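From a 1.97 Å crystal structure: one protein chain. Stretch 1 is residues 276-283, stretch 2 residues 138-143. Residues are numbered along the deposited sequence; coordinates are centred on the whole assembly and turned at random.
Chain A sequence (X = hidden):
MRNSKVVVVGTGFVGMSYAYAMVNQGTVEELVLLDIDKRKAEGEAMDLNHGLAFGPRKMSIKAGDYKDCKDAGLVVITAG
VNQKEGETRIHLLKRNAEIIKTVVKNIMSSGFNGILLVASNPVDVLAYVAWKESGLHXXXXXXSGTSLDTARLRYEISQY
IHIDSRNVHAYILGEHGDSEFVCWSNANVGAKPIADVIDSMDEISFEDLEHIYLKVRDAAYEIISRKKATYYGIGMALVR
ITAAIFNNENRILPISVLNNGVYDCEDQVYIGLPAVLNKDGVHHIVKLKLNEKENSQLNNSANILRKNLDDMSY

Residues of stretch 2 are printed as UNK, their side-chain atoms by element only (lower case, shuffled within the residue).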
# COMPACT_ATOMS: atom_id res chain seq x y z
N VAL A 276 17.11 6.08 -16.85
CA VAL A 276 17.02 5.01 -15.89
C VAL A 276 17.46 5.52 -14.52
O VAL A 276 18.62 5.92 -14.35
CB VAL A 276 17.92 3.80 -16.31
CG1 VAL A 276 17.77 2.66 -15.28
CG2 VAL A 276 17.53 3.31 -17.69
N LEU A 277 16.55 5.47 -13.55
CA LEU A 277 16.82 5.92 -12.17
C LEU A 277 16.97 4.75 -11.19
O LEU A 277 16.14 3.83 -11.18
CB LEU A 277 15.70 6.81 -11.67
CG LEU A 277 15.66 8.20 -12.31
CD1 LEU A 277 14.35 8.91 -11.95
CD2 LEU A 277 16.84 9.00 -11.73
N ASN A 278 17.98 4.82 -10.33
CA ASN A 278 18.11 3.82 -9.28
C ASN A 278 18.72 4.55 -8.07
O ASN A 278 18.76 5.78 -8.05
CB ASN A 278 18.94 2.61 -9.78
CG ASN A 278 20.39 2.96 -10.08
OD1 ASN A 278 20.93 3.87 -9.48
ND2 ASN A 278 21.02 2.22 -11.02
N LYS A 279 19.21 3.83 -7.07
CA LYS A 279 19.61 4.45 -5.80
C LYS A 279 20.80 5.37 -5.96
O LYS A 279 21.09 6.22 -5.11
CB LYS A 279 19.99 3.37 -4.77
CG LYS A 279 21.27 2.63 -5.08
CD LYS A 279 21.52 1.54 -4.02
CE LYS A 279 22.64 0.62 -4.45
NZ LYS A 279 23.95 1.35 -4.49
N ASP A 280 21.51 5.18 -7.06
CA ASP A 280 22.75 5.97 -7.31
C ASP A 280 22.47 7.20 -8.18
O ASP A 280 23.40 7.97 -8.45
CB ASP A 280 23.81 5.13 -8.01
CG ASP A 280 24.24 3.93 -7.18
OD1 ASP A 280 24.50 4.13 -5.97
OD2 ASP A 280 24.26 2.80 -7.73
N GLY A 281 21.22 7.37 -8.61
CA GLY A 281 20.85 8.49 -9.48
C GLY A 281 20.58 8.01 -10.92
O GLY A 281 19.91 7.01 -11.11
N VAL A 282 21.14 8.68 -11.92
CA VAL A 282 20.86 8.33 -13.31
C VAL A 282 21.84 7.23 -13.80
O VAL A 282 23.02 7.47 -13.93
CB VAL A 282 21.00 9.58 -14.25
CG1 VAL A 282 20.70 9.17 -15.70
CG2 VAL A 282 20.00 10.63 -13.80
N HIS A 283 21.33 6.04 -14.06
CA HIS A 283 22.19 4.97 -14.54
C HIS A 283 22.65 5.24 -15.98
O HIS A 283 23.84 5.19 -16.30
CB HIS A 283 21.49 3.59 -14.45
CG HIS A 283 22.36 2.47 -14.95
ND1 HIS A 283 22.38 2.09 -16.27
CD2 HIS A 283 23.28 1.70 -14.31
CE1 HIS A 283 23.29 1.14 -16.44
NE2 HIS A 283 23.84 0.88 -15.26
N UNK A 138 27.04 14.78 -13.02
CA UNK A 138 25.71 15.08 -13.55
C UNK A 138 24.75 13.91 -13.34
O UNK A 138 23.55 14.11 -13.38
c UNK A 138 26.57 14.47 -15.86
c UNK A 138 26.91 12.71 -17.13
n UNK A 138 25.98 13.39 -16.49
n UNK A 138 28.08 13.31 -16.94
c UNK A 138 25.78 15.44 -15.04
c UNK A 138 27.89 14.41 -16.14
N UNK A 139 25.25 12.69 -13.07
CA UNK A 139 24.27 11.59 -12.83
C UNK A 139 23.54 11.75 -11.47
O UNK A 139 22.60 11.00 -11.16
c UNK A 139 24.97 10.22 -12.87
o UNK A 139 25.98 10.16 -11.87
N UNK A 140 24.05 12.65 -10.63
CA UNK A 140 23.51 12.90 -9.27
C UNK A 140 22.72 14.19 -9.19
O UNK A 140 22.32 14.63 -8.11
c UNK A 140 24.66 13.02 -8.26
c UNK A 140 25.35 10.66 -7.67
n UNK A 140 24.95 10.20 -4.03
c UNK A 140 25.72 11.93 -8.44
c UNK A 140 24.90 9.97 -5.34
n UNK A 140 24.40 8.81 -5.79
n UNK A 140 25.38 10.85 -6.21
N UNK A 141 22.56 14.85 -10.33
CA UNK A 141 21.72 16.08 -10.33
C UNK A 141 20.72 15.99 -11.45
O UNK A 141 21.11 15.81 -12.61
c UNK A 141 21.63 18.64 -10.59
c UNK A 141 22.56 17.38 -10.52
c UNK A 141 23.57 17.51 -9.39
N UNK A 142 19.44 16.06 -11.12
CA UNK A 142 18.41 15.97 -12.12
C UNK A 142 17.35 17.02 -11.90
O UNK A 142 17.25 17.64 -10.82
c UNK A 142 18.74 13.48 -12.45
c UNK A 142 16.35 12.93 -10.62
c UNK A 142 17.15 14.25 -10.70
c UNK A 142 17.72 14.53 -12.09
N UNK A 143 16.50 17.19 -12.91
CA UNK A 143 15.31 18.02 -12.74
C UNK A 143 14.06 17.19 -13.03
O UNK A 143 14.15 16.14 -13.64
O HOH W 1 25.35 8.03 -10.30
O HOH W 2 23.52 6.97 -3.51

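Position 138 carries six side-chain atoms: one carbon, then a five-membered ring of three carbons and two nitrogens. Its side chain makes no contact with stretch 1. An imidazole is the only standard side chain with that ring, so the residue is His-138. The backbone matters more locally, because the carbonyl O of His-138 accepts a hydrogen bond from the N of position 141 at 3.3 Å, closing the short 3-10 segment.

Position 139 has two side-chain atoms, one carbon and then one oxygen, with no branch. The carbon touches Val-282, and the backbone O of this position meets Val-282 N and Gly-281 CA. That is a serine, Ser-139, with chi1 at 59° (p). Its backbone O takes a hydrogen bond from Val-282 N at 2.8 Å, with an N-H...O angle of 167°, close to linear. The same Ser-139 O lies 3.5 Å from Gly-281 CA in a CA-H...O contact with an angle of 137° at the hydrogen. The side chain touches stretch 1 directly, Ser-139 CB lying 3.5 Å from Val-282 O, and its hydroxyl is also linked to it through solvent: water 1 sits 2.7 Å from Ser-139 OG and donates to Asp-280 O, also at 2.7 Å.

Position 140 shows three carbons, a nitrogen, and then a carbon bearing two more nitrogens, one of which reaches Asp-280 O. This planar, forked end is a guanidinium, and the residue is Arg-140. Its CA-to-CB bond points away from stretch 1, but chi1, chi2 and chi3 are all m, and the chain folds back so that its end comes nearer. Arg-140 NH1 donates to Asp-280 O at 3.0 Å and 150°, with the acceptor at the guanidinium edge, near its plane. Water 2 extends this link, accepting from Arg-140 NH1 at 3.1 Å and donating to Lys-279 O at 3.0 Å.

Position 141 has three carbons, one of them carrying the other two. Its CA-to-CB bond points away, and its side chain touches nothing on stretch 1. Branching at the first carbon with no further atoms defines Val-141.

Position 142 has four carbons, forked at the first, with one arm two carbons long. Its CA-to-CB bond points toward stretch 1; the short arm packs on Val-282 and the end of the long arm on Leu-277, so this is Ile-142. Ile-142 CG2 packs 3.4 Å from Val-282 CG2, while Ile-142 CD1 lies 4.1 Å from Leu-277 CD2, so both branches meet apolar groups.

Position 143 has no side-chain atoms and is out of reach of stretch 1; it is Gly-143.

The contact buries 289 Å² and combines a backbone-backbone hydrogen bond and a guanidinium-to-carbonyl hydrogen bond with a small apolar patch. The type I turn from Asn-278 to Gly-281 is held by Gly-281 N to Asn-278 O and Asn-278 N to Gly-281 O, both 3.0 Å, and exposes Asp-280 O to the guanidinium. Gly-281 has phi/psi of 107/-132, where a CB would jam against the preceding carbonyl O; an ideal CB would also lie 2.3 Å from Ser-139 O, a clash. The bare CA therefore lets Ser-139 O approach Val-282 N, while Ile-142 packs against Val-282 and Leu-277.

Stretch 2 138-143: HSRVIG
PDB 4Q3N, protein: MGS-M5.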